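Local coordinates for protein mannitol dehydrogenase (Pseudomonas fluorescens, PDB 1LJ8) that binds NAD and probably catalyses the NAD-dependent oxidation of mannitol at C2 to fructose, at residues A[25-30]-A[57-62]; A[324-329]-A[480-485]; A[400-405]-A[486-491]. All coordinates share one frame; numbering follows the deposited sequence.

Near the N terminus, interaction 1 pairs strand 27-32 with strand 59-64. It closes a short loop, whose intervening residues are largely helical, inside the NAD-binding Rossmann region. Interaction 1 closes before the other two open. Interaction 2 joins the start of helix 325-339 to the late part of helix 463-488. Interaction 3 joins helix 401-413 to the C-terminal part of helix 463-488 and the turn that starts at Leu488. These two loops cross, because their segments alternate along the chain. They also touch: Leu485 of interaction 2 packs on Leu405 of interaction 3. Interaction 1 lies on the opposite side of the chain's centre, its nearest atoms about 35 Å from either.

Interaction 1. Residues A[25-30]-A[57-62]; sequences TRQGIA and DWSICG
Ser59 O sits at the middle of this parallel strand pair and takes two backbone donors. Gly28 N reaches Ser59 O at 2.9 Å and Ile29 N at 3.2 Å, both in the carbonyl plane. This double grip marks a beta bulge: Gln27 pairs with Ser59, but Ile29 pairs with Ile60. Normal pairing resumes where Cys61 N donates to Ile29 O at 2.8 Å, nearly along the C=O axis (N-H...O 169°). Gly28 suits the bulge, since a side chain there would run into Asp57 O and the Trp58 ring. The edge of that ring meets Ile29 CG1, with Trp58 CE3 3.8 Å away. Ile29 and Ile60 lie side by side on the same face of the sheet.

The Gln27 side chain leads away from Ser59 and reaches Cys61. Its CG is anti to the carbonyl carbon (chi1 -65°), and the extended chain brings Gln27 CD to 3.6 Å from Cys61 CB. Lys118 holds OE1 and Ser103 OG holds NE2, which fixes the amide. An alanine here would remove both links and part of the cover over Cys61, and would probably loosen the strand's tie to its neighbours. Ser59 OG, anti to its backbone N, also bonds to Ser103 and to Ser101 O. A water 2.7 Å from Ser59 OG joins it to Thr25 OG1, which also bonds to Leu22 O.

With the helices between them, these strands make the first beta-alpha-beta unit of the Rossmann fold. The backbone bonds set the register, and the buried Ser59 hydroxyl, satisfied by Ser101, Ser103 and water, ties the pair to strand 96-107.

Interaction 2. Residues A[324-329]-A[480-485]; sequences DPLFVA and GVTTTL
Leu485 packs its CD1 methyl over one face of the Phe327 ring. Leu485 CD1 lies 4.1 Å from the Phe327 ring centroid and is offset toward the rim, 22° off the normal. This CH-pi contact and the meeting of Leu326 with Thr482 form the tight part. Leu485 CD1 also nears Leu326 CB. Val481 CG1 comes obliquely to 3.8 Å from Phe327 CZ. Tyr315 meets the same ring edge-to-face, and Leu306 and Leu309 of helix 289-313 pack on it too. Leu326, its CG anti to the carbonyl carbon (chi1 -73°), crosses Thr482 at about a right angle. There Leu326 CD1 touches Thr482 CG2 at 3.6 Å.

The looser side is polar and partly exposed. A water spans it, 2.6 Å from Asp324 OD2 and 2.7 Å from Thr482 OG1. Tyr315 OH also bonds to Asp324 OD2, and Lys313 NZ to Thr482 OG1. The other carboxylate oxygen caps its own helix: Asp324 OD1 takes Leu326 N at 2.9 Å through its anti lone pair. On the other segment, helix 463-488 is kinked near Gly480, where Val481 N turns to the carboxylate of Glu419.

The short axes approach to 10.3 Å at 50°, so large side chains bridge the distance. This is an N-capped helix start packed obliquely across a long helix, within the helical C-terminal half of the enzyme.

Interaction 3. Residues A[400-405]-A[486-491]; sequences TERAAL and KHLLKK
The flat groups here are the Glu401 carboxylate and the Arg402 guanidinium. Lys491 NZ comes over one face of the carboxylate, well above its plane, 3.2 Å from Glu401 OE1. The salt bridge therefore includes only a weak hydrogen bond. Arg471 also forms a salt bridge to Glu401 OE1, and Glu399 shares the lysine ammonium. Two cations beside it would probably favour the ionised state of Glu401. The Arg402 guanidinium is directed elsewhere: its chain bends at chi3 (-74°), and NE pairs with Asp338.

The apolar centre is Leu488, with CG anti to the backbone N (chi1 174°). Its two methyls fork over helix 401-413. Leu488 CD1 rests on Glu401 CG at 3.7 Å. On the other branch, Leu488 CD2 meets Leu405 CD2, also at 3.7 Å. Leu488 CD2 also lies 3.9 Å from Arg402 CG, so the arginine adds its aliphatic stem to the grip. Tyr330 of helix 325-339 packs against Leu405 and Leu488 as well.

Leu488 also opens a type I turn, in which Lys491 N bonds to Leu488 O at 3.0 Å. The turn folds the chain back, and the extended Lys491 side chain reaches Glu401. The contact ties the C-terminal part of helix 463-488, and the turn that starts at Leu488, onto a neighbouring helix, near the end of the chain in the helical C-terminal half of this long-chain dehydrogenase.

Interaction 1. Residues A[25-30]-A[57-62]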
ATOM      1  N   THR A  25      27.214  -1.123  -9.209  1.00 24.70           N
ATOM      2  CA  THR A  25      25.944  -1.878  -9.145  1.00 22.32           C
ATOM      3  C   THR A  25      25.352  -1.932 -10.535  1.00 22.66           C
ATOM      4  O   THR A  25      25.678  -1.085 -11.365  1.00 22.47           O
ATOM      5  CB  THR A  25      24.959  -1.233  -8.162  1.00 21.03           C
ATOM      6  OG1 THR A  25      24.731   0.137  -8.507  1.00 21.73           O
ATOM      7  CG2 THR A  25      25.518  -1.284  -6.737  1.00 21.42           C
ATOM      8  N   ARG A  26      24.543  -2.958 -10.817  1.00 19.91           N
ATOM      9  CA  ARG A  26      23.883  -3.128 -12.118  1.00 20.72           C
ATOM     10  C   ARG A  26      22.438  -3.525 -11.806  1.00 19.19           C
ATOM     11  O   ARG A  26      22.184  -4.178 -10.798  1.00 18.06           O
ATOM     12  CB  ARG A  26      24.554  -4.214 -12.961  1.00 22.13           C
ATOM     13  CG  ARG A  26      26.037  -3.848 -13.299  1.00 27.14           C
ATOM     14  CD  ARG A  26      26.080  -2.663 -14.250  1.00 29.63           C
ATOM     15  NE  ARG A  26      27.441  -2.329 -14.680  1.00 33.09           N
ATOM     16  CZ  ARG A  26      28.218  -1.428 -14.081  1.00 35.67           C
ATOM     17  NH1 ARG A  26      27.780  -0.760 -13.016  1.00 33.61           N
ATOM     18  NH2 ARG A  26      29.442  -1.186 -14.553  1.00 37.02           N
ATOM     19  N   GLN A  27      21.530  -3.158 -12.697  1.00 16.86           N
ATOM     20  CA  GLN A  27      20.094  -3.361 -12.446  1.00 16.28           C
ATOM     21  C   GLN A  27      19.558  -4.745 -12.681  1.00 16.87           C
ATOM     22  O   GLN A  27      19.938  -5.420 -13.642  1.00 17.37           O
ATOM     23  CB  GLN A  27      19.285  -2.381 -13.298  1.00 17.42           C
ATOM     24  CG  GLN A  27      19.530  -0.912 -12.910  1.00 15.66           C
ATOM     25  CD  GLN A  27      19.016   0.046 -13.943  1.00 17.34           C
ATOM     26  OE1 GLN A  27      18.508  -0.370 -14.990  1.00 17.45           O
ATOM     27  NE2 GLN A  27      19.147   1.327 -13.674  1.00 16.79           N
ATOM     28  N   GLY A  28      18.655  -5.159 -11.787  1.00 15.19           N
ATOM     29  CA  GLY A  28      18.012  -6.452 -11.932  1.00 13.49           C
ATOM     30  C   GLY A  28      16.528  -6.386 -11.631  1.00 12.68           C
ATOM     31  O   GLY A  28      15.782  -7.346 -11.910  1.00 11.76           O
ATOM     32  N   ILE A  29      16.096  -5.281 -11.021  1.00 11.82           N
ATOM     33  CA  ILE A  29      14.679  -5.108 -10.693  1.00 11.99           C
ATOM     34  C   ILE A  29      14.158  -3.817 -11.302  1.00 12.11           C
ATOM     35  O   ILE A  29      14.859  -2.792 -11.243  1.00 12.02           O
ATOM     36  CB  ILE A  29      14.511  -4.996  -9.148  1.00 12.77           C
ATOM     37  CG1 ILE A  29      14.997  -6.299  -8.484  1.00 14.02           C
ATOM     38  CG2 ILE A  29      13.054  -4.623  -8.760  1.00 14.16           C
ATOM     39  CD1 ILE A  29      15.222  -6.120  -6.936  1.00 13.32           C
ATOM     40  N   ALA A  30      12.964  -3.874 -11.910  1.00 11.63           N
ATOM     41  CA  ALA A  30      12.293  -2.661 -12.381  1.00 11.70           C
ATOM     42  C   ALA A  30      11.084  -2.523 -11.432  1.00 11.01           C
ATOM     43  O   ALA A  30      10.214  -3.426 -11.360  1.00  9.97           O
ATOM     44  CB  ALA A  30      11.813  -2.780 -13.828  1.00 11.76           C
ATOM     45  N   ASP A  57      24.193  -6.876  -8.428  1.00 18.14           N
ATOM     46  CA  ASP A  57      23.582  -6.935  -9.740  1.00 18.52           C
ATOM     47  C   ASP A  57      22.054  -6.889  -9.650  1.00 16.20           C
ATOM     48  O   ASP A  57      21.336  -7.170 -10.640  1.00 15.64           O
ATOM     49  CB  ASP A  57      24.042  -8.189 -10.489  1.00 20.89           C
ATOM     50  CG  ASP A  57      23.665  -9.469  -9.793  1.00 23.55           C
ATOM     51  OD1 ASP A  57      23.844  -9.579  -8.549  1.00 21.28           O
ATOM     52  OD2 ASP A  57      23.214 -10.383 -10.514  1.00 24.83           O
ATOM     53  N   TRP A  58      21.568  -6.487  -8.477  1.00 14.01           N
ATOM     54  CA  TRP A  58      20.115  -6.388  -8.255  1.00 14.42           C
ATOM     55  C   TRP A  58      19.661  -4.955  -7.943  1.00 14.17           C
ATOM     56  O   TRP A  58      18.730  -4.718  -7.165  1.00 14.27           O
ATOM     57  CB  TRP A  58      19.686  -7.342  -7.133  1.00 13.64           C
ATOM     58  CG  TRP A  58      19.716  -8.788  -7.615  1.00 14.79           C
ATOM     59  CD1 TRP A  58      20.660  -9.748  -7.312  1.00 16.65           C
ATOM     60  CD2 TRP A  58      18.742  -9.430  -8.426  1.00 14.28           C
ATOM     61  NE1 TRP A  58      20.307 -10.961  -7.897  1.00 15.22           N
ATOM     62  CE2 TRP A  58      19.133 -10.789  -8.576  1.00 15.38           C
ATOM     63  CE3 TRP A  58      17.560  -8.997  -9.043  1.00 15.99           C
ATOM     64  CZ2 TRP A  58      18.371 -11.731  -9.324  1.00 16.12           C
ATOM     65  CZ3 TRP A  58      16.798  -9.932  -9.792  1.00 15.37           C
ATOM     66  CH2 TRP A  58      17.215 -11.294  -9.921  1.00 14.27           C
ATOM     67  N   SER A  59      20.348  -3.996  -8.560  1.00 13.69           N
ATOM     68  CA  SER A  59      19.950  -2.598  -8.405  1.00 13.57           C
ATOM     69  C   SER A  59      18.549  -2.408  -8.967  1.00 13.73           C
ATOM     70  O   SER A  59      18.096  -3.149  -9.833  1.00 12.96           O
ATOM     71  CB  SER A  59      20.906  -1.678  -9.187  1.00 14.83           C
ATOM     72  OG  SER A  59      20.603  -0.300  -8.927  1.00 16.85           O
ATOM     73  N   ILE A  60      17.864  -1.380  -8.477  1.00 12.70           N
ATOM     74  CA  ILE A  60      16.503  -1.094  -8.901  1.00 11.71           C
ATOM     75  C   ILE A  60      16.405   0.080  -9.877  1.00 11.53           C
ATOM     76  O   ILE A  60      17.021   1.138  -9.672  1.00 12.97           O
ATOM     77  CB  ILE A  60      15.663  -0.735  -7.656  1.00 10.84           C
ATOM     78  CG1 ILE A  60      15.578  -1.959  -6.733  1.00 11.56           C
ATOM     79  CG2 ILE A  60      14.233  -0.235  -8.051  1.00 10.39           C
ATOM     80  CD1 ILE A  60      15.329  -1.509  -5.210  1.00 10.04           C
ATOM     81  N   CYS A  61      15.649  -0.123 -10.955  1.00 13.10           N
ATOM     82  CA  CYS A  61      15.346   0.969 -11.889  1.00 12.47           C
ATOM     83  C   CYS A  61      13.884   1.322 -11.572  1.00 13.16           C
ATOM     84  O   CYS A  61      12.958   0.500 -11.781  1.00 12.37           O
ATOM     85  CB  CYS A  61      15.454   0.514 -13.367  1.00 14.11           C
ATOM     86  SG  CYS A  61      15.132   1.960 -14.473  1.00 14.77           S
ATOM     87  N   GLY A  62      13.655   2.514 -11.018  1.00 11.53           N
ATOM     88  CA  GLY A  62      12.274   2.925 -10.742  1.00 10.70           C
ATOM     89  C   GLY A  62      11.513   3.150 -12.052  1.00 11.30           C
ATOM     90  O   GLY A  62      12.149   3.385 -13.103  1.00 12.56           O
TER
HETATM   91  O   HOH W   1      22.255   0.593  -7.016  1.00 16.20           O

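Interaction 2. Residues A[324-329]-A[480-485]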
ATOM      1  N   ASP A 324      -6.215   8.385  22.661  1.00 19.93           N
ATOM      2  CA  ASP A 324      -7.634   8.497  23.044  1.00 20.24           C
ATOM      3  C   ASP A 324      -8.083   7.089  23.466  1.00 21.17           C
ATOM      4  O   ASP A 324      -8.241   6.178  22.627  1.00 19.02           O
ATOM      5  CB  ASP A 324      -8.471   9.000  21.854  1.00 20.73           C
ATOM      6  CG  ASP A 324      -9.912   9.313  22.258  1.00 19.82           C
ATOM      7  OD1 ASP A 324     -10.468   8.555  23.076  1.00 20.24           O
ATOM      8  OD2 ASP A 324     -10.485  10.304  21.759  1.00 17.77           O
ATOM      9  N   PRO A 325      -8.318   6.875  24.774  1.00 19.19           N
ATOM     10  CA  PRO A 325      -8.714   5.528  25.163  1.00 19.83           C
ATOM     11  C   PRO A 325      -9.965   4.963  24.527  1.00 17.76           C
ATOM     12  O   PRO A 325     -10.104   3.750  24.471  1.00 18.99           O
ATOM     13  CB  PRO A 325      -8.830   5.609  26.710  1.00 21.09           C
ATOM     14  CG  PRO A 325      -7.998   6.820  27.078  1.00 21.85           C
ATOM     15  CD  PRO A 325      -8.240   7.778  25.940  1.00 21.65           C
ATOM     16  N   LEU A 326     -10.875   5.809  24.055  1.00 17.61           N
ATOM     17  CA  LEU A 326     -12.074   5.269  23.424  1.00 17.18           C
ATOM     18  C   LEU A 326     -11.694   4.680  22.076  1.00 16.47           C
ATOM     19  O   LEU A 326     -12.268   3.683  21.667  1.00 15.73           O
ATOM     20  CB  LEU A 326     -13.107   6.351  23.200  1.00 18.59           C
ATOM     21  CG  LEU A 326     -13.892   6.932  24.377  1.00 20.58           C
ATOM     22  CD1 LEU A 326     -14.761   8.068  23.859  1.00 22.67           C
ATOM     23  CD2 LEU A 326     -14.752   5.829  24.994  1.00 22.25           C
ATOM     24  N   PHE A 327     -10.732   5.303  21.381  1.00 16.48           N
ATOM     25  CA  PHE A 327     -10.300   4.752  20.079  1.00 14.87           C
ATOM     26  C   PHE A 327      -9.556   3.425  20.280  1.00 15.48           C
ATOM     27  O   PHE A 327      -9.731   2.466  19.484  1.00 14.93           O
ATOM     28  CB  PHE A 327      -9.401   5.755  19.325  1.00 13.32           C
ATOM     29  CG  PHE A 327     -10.161   6.833  18.602  1.00 14.43           C
ATOM     30  CD1 PHE A 327     -10.846   7.817  19.308  1.00 14.67           C
ATOM     31  CD2 PHE A 327     -10.190   6.872  17.189  1.00 15.17           C
ATOM     32  CE1 PHE A 327     -11.536   8.822  18.650  1.00 14.67           C
ATOM     33  CE2 PHE A 327     -10.883   7.876  16.519  1.00 15.09           C
ATOM     34  CZ  PHE A 327     -11.555   8.858  17.241  1.00 15.30           C
ATOM     35  N   VAL A 328      -8.694   3.359  21.304  1.00 14.46           N
ATOM     36  CA  VAL A 328      -7.964   2.124  21.581  1.00 15.18           C
ATOM     37  C   VAL A 328      -8.938   1.011  21.899  1.00 14.25           C
ATOM     38  O   VAL A 328      -8.805  -0.102  21.399  1.00 15.34           O
ATOM     39  CB  VAL A 328      -6.977   2.306  22.799  1.00 16.33           C
ATOM     40  CG1 VAL A 328      -6.237   1.029  23.084  1.00 17.51           C
ATOM     41  CG2 VAL A 328      -5.969   3.440  22.503  1.00 19.08           C
ATOM     42  N   ALA A 329      -9.935   1.301  22.746  1.00 16.87           N
ATOM     43  CA  ALA A 329     -10.931   0.267  23.115  1.00 17.15           C
ATOM     44  C   ALA A 329     -11.733  -0.193  21.894  1.00 16.82           C
ATOM     45  O   ALA A 329     -12.039  -1.394  21.720  1.00 16.80           O
ATOM     46  CB  ALA A 329     -11.863   0.804  24.200  1.00 18.83           C
ATOM     47  N   GLY A 480     -21.822  13.344  17.589  1.00 16.94           N
ATOM     48  CA  GLY A 480     -20.371  13.371  17.525  1.00 16.87           C
ATOM     49  C   GLY A 480     -19.689  12.010  17.702  1.00 17.02           C
ATOM     50  O   GLY A 480     -20.248  11.034  18.213  1.00 16.90           O
ATOM     51  N   VAL A 481     -18.434  11.950  17.273  1.00 14.03           N
ATOM     52  CA  VAL A 481     -17.632  10.731  17.367  1.00 14.03           C
ATOM     53  C   VAL A 481     -17.501  10.208  18.812  1.00 15.42           C
ATOM     54  O   VAL A 481     -17.734   9.024  19.074  1.00 16.03           O
ATOM     55  CB  VAL A 481     -16.190  11.012  16.819  1.00 14.24           C
ATOM     56  CG1 VAL A 481     -15.246   9.826  17.096  1.00 13.79           C
ATOM     57  CG2 VAL A 481     -16.260  11.347  15.327  1.00 13.08           C
ATOM     58  N   THR A 482     -17.135  11.092  19.745  1.00 14.42           N
ATOM     59  CA  THR A 482     -16.895  10.651  21.108  1.00 15.35           C
ATOM     60  C   THR A 482     -18.114  10.006  21.764  1.00 15.42           C
ATOM     61  O   THR A 482     -18.032   8.920  22.318  1.00 14.48           O
ATOM     62  CB  THR A 482     -16.385  11.815  21.975  1.00 17.63           C
ATOM     63  OG1 THR A 482     -15.105  12.230  21.450  1.00 19.15           O
ATOM     64  CG2 THR A 482     -16.201  11.368  23.460  1.00 16.59           C
ATOM     65  N   THR A 483     -19.244  10.677  21.684  1.00 15.71           N
ATOM     66  CA  THR A 483     -20.453  10.121  22.296  1.00 18.63           C
ATOM     67  C   THR A 483     -20.871   8.838  21.576  1.00 17.98           C
ATOM     68  O   THR A 483     -21.290   7.873  22.196  1.00 18.70           O
ATOM     69  CB  THR A 483     -21.560  11.185  22.263  1.00 21.32           C
ATOM     70  OG1 THR A 483     -21.235  12.205  23.229  1.00 23.25           O
ATOM     71  CG2 THR A 483     -22.915  10.577  22.596  1.00 21.20           C
ATOM     72  N   THR A 484     -20.731   8.804  20.257  1.00 17.53           N
ATOM     73  CA  THR A 484     -21.096   7.588  19.520  1.00 17.64           C
ATOM     74  C   THR A 484     -20.243   6.396  19.986  1.00 18.14           C
ATOM     75  O   THR A 484     -20.749   5.291  20.169  1.00 16.59           O
ATOM     76  CB  THR A 484     -20.920   7.832  18.023  1.00 16.71           C
ATOM     77  OG1 THR A 484     -21.836   8.859  17.620  1.00 17.63           O
ATOM     78  CG2 THR A 484     -21.172   6.571  17.214  1.00 15.59           C
ATOM     79  N   LEU A 485     -18.930   6.603  20.143  1.00 18.52           N
ATOM     80  CA  LEU A 485     -18.055   5.527  20.590  1.00 18.15           C
ATOM     81  C   LEU A 485     -18.421   5.119  22.003  1.00 19.52           C
ATOM     82  O   LEU A 485     -18.424   3.946  22.307  1.00 18.96           O
ATOM     83  CB  LEU A 485     -16.557   5.923  20.559  1.00 17.95           C
ATOM     84  CG  LEU A 485     -15.963   5.915  19.132  1.00 17.30           C
ATOM     85  CD1 LEU A 485     -14.516   6.428  19.174  1.00 18.36           C
ATOM     86  CD2 LEU A 485     -16.008   4.511  18.538  1.00 17.66           C
TER
HETATM   87  O   HOH W   2     -12.812  11.215  22.493  1.00 27.46           O

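Interaction 3. Residues A[400-405]-A[486-491]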
ATOM      1  N   THR A 400     -22.903  -6.424  13.492  1.00 16.18           N
ATOM      2  CA  THR A 400     -22.131  -5.645  12.494  1.00 15.48           C
ATOM      3  C   THR A 400     -21.872  -4.202  12.899  1.00 16.99           C
ATOM      4  O   THR A 400     -21.191  -3.473  12.169  1.00 16.22           O
ATOM      5  CB  THR A 400     -22.850  -5.584  11.115  1.00 16.05           C
ATOM      6  OG1 THR A 400     -24.098  -4.881  11.238  1.00 16.56           O
ATOM      7  CG2 THR A 400     -23.100  -7.012  10.570  1.00 18.38           C
ATOM      8  N   GLU A 401     -22.399  -3.796  14.045  1.00 16.39           N
ATOM      9  CA  GLU A 401     -22.317  -2.399  14.444  1.00 16.92           C
ATOM     10  C   GLU A 401     -20.948  -1.741  14.443  1.00 15.76           C
ATOM     11  O   GLU A 401     -20.818  -0.605  13.965  1.00 16.89           O
ATOM     12  CB  GLU A 401     -22.943  -2.197  15.820  1.00 19.80           C
ATOM     13  CG  GLU A 401     -23.539  -0.821  15.954  1.00 25.15           C
ATOM     14  CD  GLU A 401     -25.050  -0.885  15.773  1.00 30.24           C
ATOM     15  OE1 GLU A 401     -25.559  -1.928  15.270  1.00 31.20           O
ATOM     16  OE2 GLU A 401     -25.711   0.096  16.121  1.00 30.70           O
ATOM     17  N   ARG A 402     -19.939  -2.411  15.004  1.00 13.73           N
ATOM     18  CA  ARG A 402     -18.614  -1.791  15.008  1.00 15.04           C
ATOM     19  C   ARG A 402     -18.083  -1.631  13.599  1.00 15.19           C
ATOM     20  O   ARG A 402     -17.429  -0.622  13.302  1.00 15.06           O
ATOM     21  CB  ARG A 402     -17.609  -2.607  15.801  1.00 14.56           C
ATOM     22  CG  ARG A 402     -17.876  -2.670  17.359  1.00 17.85           C
ATOM     23  CD  ARG A 402     -16.920  -3.687  17.988  1.00 17.47           C
ATOM     24  NE  ARG A 402     -17.349  -5.050  17.658  1.00 17.66           N
ATOM     25  CZ  ARG A 402     -18.291  -5.730  18.315  1.00 18.37           C
ATOM     26  NH1 ARG A 402     -18.924  -5.216  19.380  1.00 19.77           N
ATOM     27  NH2 ARG A 402     -18.670  -6.912  17.864  1.00 18.20           N
ATOM     28  N   ALA A 403     -18.328  -2.618  12.733  1.00 13.83           N
ATOM     29  CA  ALA A 403     -17.811  -2.518  11.352  1.00 14.31           C
ATOM     30  C   ALA A 403     -18.624  -1.512  10.552  1.00 13.81           C
ATOM     31  O   ALA A 403     -18.098  -0.794   9.683  1.00 14.70           O
ATOM     32  CB  ALA A 403     -17.844  -3.902  10.673  1.00 13.41           C
ATOM     33  N   ALA A 404     -19.927  -1.456  10.842  1.00 13.09           N
ATOM     34  CA  ALA A 404     -20.795  -0.490  10.159  1.00 14.01           C
ATOM     35  C   ALA A 404     -20.360   0.922  10.494  1.00 13.49           C
ATOM     36  O   ALA A 404     -20.474   1.812   9.657  1.00 14.01           O
ATOM     37  CB  ALA A 404     -22.328  -0.696  10.575  1.00 13.77           C
ATOM     38  N   LEU A 405     -19.861   1.132  11.702  1.00 11.96           N
ATOM     39  CA  LEU A 405     -19.432   2.481  12.109  1.00 12.68           C
ATOM     40  C   LEU A 405     -18.269   2.946  11.232  1.00 12.81           C
ATOM     41  O   LEU A 405     -18.172   4.137  10.950  1.00 12.57           O
ATOM     42  CB  LEU A 405     -19.023   2.507  13.615  1.00 12.81           C
ATOM     43  CG  LEU A 405     -18.520   3.874  14.132  1.00 12.68           C
ATOM     44  CD1 LEU A 405     -19.683   4.921  14.015  1.00 12.74           C
ATOM     45  CD2 LEU A 405     -18.052   3.751  15.605  1.00 13.98           C
ATOM     46  N   LYS A 486     -18.664   6.088  22.884  1.00 19.73           N
ATOM     47  CA  LYS A 486     -19.053   5.700  24.242  1.00 21.96           C
ATOM     48  C   LYS A 486     -20.282   4.816  24.213  1.00 22.18           C
ATOM     49  O   LYS A 486     -20.314   3.771  24.861  1.00 25.02           O
ATOM     50  CB  LYS A 486     -19.357   6.931  25.103  1.00 23.65           C
ATOM     51  CG  LYS A 486     -18.132   7.737  25.452  1.00 27.15           C
ATOM     52  CD  LYS A 486     -18.521   9.057  26.100  1.00 28.80           C
ATOM     53  CE  LYS A 486     -17.345   9.705  26.791  1.00 30.87           C
ATOM     54  NZ  LYS A 486     -17.719  11.077  27.323  1.00 33.80           N
ATOM     55  N   HIS A 487     -21.303   5.200  23.455  1.00 23.13           N
ATOM     56  CA  HIS A 487     -22.509   4.349  23.444  1.00 24.33           C
ATOM     57  C   HIS A 487     -22.206   2.955  22.900  1.00 24.48           C
ATOM     58  O   HIS A 487     -22.638   1.933  23.457  1.00 23.62           O
ATOM     59  CB  HIS A 487     -23.624   5.011  22.615  1.00 25.17           C
ATOM     60  CG  HIS A 487     -24.192   6.254  23.251  1.00 27.41           C
ATOM     61  ND1 HIS A 487     -25.015   7.133  22.578  1.00 28.38           N
ATOM     62  CD2 HIS A 487     -24.057   6.753  24.500  1.00 27.59           C
ATOM     63  CE1 HIS A 487     -25.365   8.119  23.385  1.00 29.22           C
ATOM     64  NE2 HIS A 487     -24.796   7.913  24.559  1.00 28.98           N
ATOM     65  N   LEU A 488     -21.437   2.903  21.813  1.00 22.44           N
ATOM     66  CA  LEU A 488     -21.129   1.641  21.180  1.00 23.88           C
ATOM     67  C   LEU A 488     -20.358   0.680  22.062  1.00 25.61           C
ATOM     68  O   LEU A 488     -20.643  -0.533  22.075  1.00 24.16           O
ATOM     69  CB  LEU A 488     -20.354   1.898  19.867  1.00 23.96           C
ATOM     70  CG  LEU A 488     -19.821   0.652  19.129  1.00 23.69           C
ATOM     71  CD1 LEU A 488     -21.000  -0.147  18.613  1.00 24.05           C
ATOM     72  CD2 LEU A 488     -18.911   1.058  17.964  1.00 24.12           C
ATOM     73  N   LEU A 489     -19.394   1.218  22.798  1.00 26.09           N
ATOM     74  CA  LEU A 489     -18.533   0.408  23.637  1.00 31.72           C
ATOM     75  C   LEU A 489     -19.263  -0.235  24.804  1.00 35.45           C
ATOM     76  O   LEU A 489     -18.688  -1.059  25.522  1.00 37.30           O
ATOM     77  CB  LEU A 489     -17.312   1.231  24.094  1.00 29.31           C
ATOM     78  CG  LEU A 489     -16.388   1.458  22.866  1.00 29.19           C
ATOM     79  CD1 LEU A 489     -15.340   2.529  23.160  1.00 28.21           C
ATOM     80  CD2 LEU A 489     -15.732   0.142  22.437  1.00 28.50           C
ATOM     81  N   LYS A 490     -20.533   0.120  24.962  1.00 38.91           N
ATOM     82  CA  LYS A 490     -21.367  -0.450  26.027  1.00 42.04           C
ATOM     83  C   LYS A 490     -22.332  -1.541  25.525  1.00 43.88           C
ATOM     84  O   LYS A 490     -22.993  -2.191  26.328  1.00 44.90           O
ATOM     85  CB  LYS A 490     -22.112   0.668  26.736  1.00 41.90           C
ATOM     86  CG  LYS A 490     -21.177   1.642  27.429  1.00 42.03           C
ATOM     87  CD  LYS A 490     -20.525   0.981  28.610  1.00 42.67           C
ATOM     88  CE  LYS A 490     -19.846   1.984  29.512  1.00 44.29           C
ATOM     89  NZ  LYS A 490     -19.378   1.374  30.815  1.00 46.78           N
ATOM     90  N   LYS A 491     -22.402  -1.764  24.211  1.00 45.10           N
ATOM     91  CA  LYS A 491     -23.255  -2.834  23.663  1.00 46.57           C
ATOM     92  C   LYS A 491     -22.618  -4.168  24.077  1.00 47.59           C
ATOM     93  O   LYS A 491     -21.402  -4.251  24.234  1.00 47.09           O
ATOM     94  CB  LYS A 491     -23.302  -2.782  22.130  1.00 46.73           C
ATOM     95  CG  LYS A 491     -24.469  -1.991  21.530  1.00 47.79           C
ATOM     96  CD  LYS A 491     -24.734  -2.483  20.097  1.00 47.46           C
ATOM     97  CE  LYS A 491     -26.098  -2.060  19.572  1.00 46.67           C
ATOM     98  NZ  LYS A 491     -26.386  -2.740  18.267  1.00 46.68           N
TER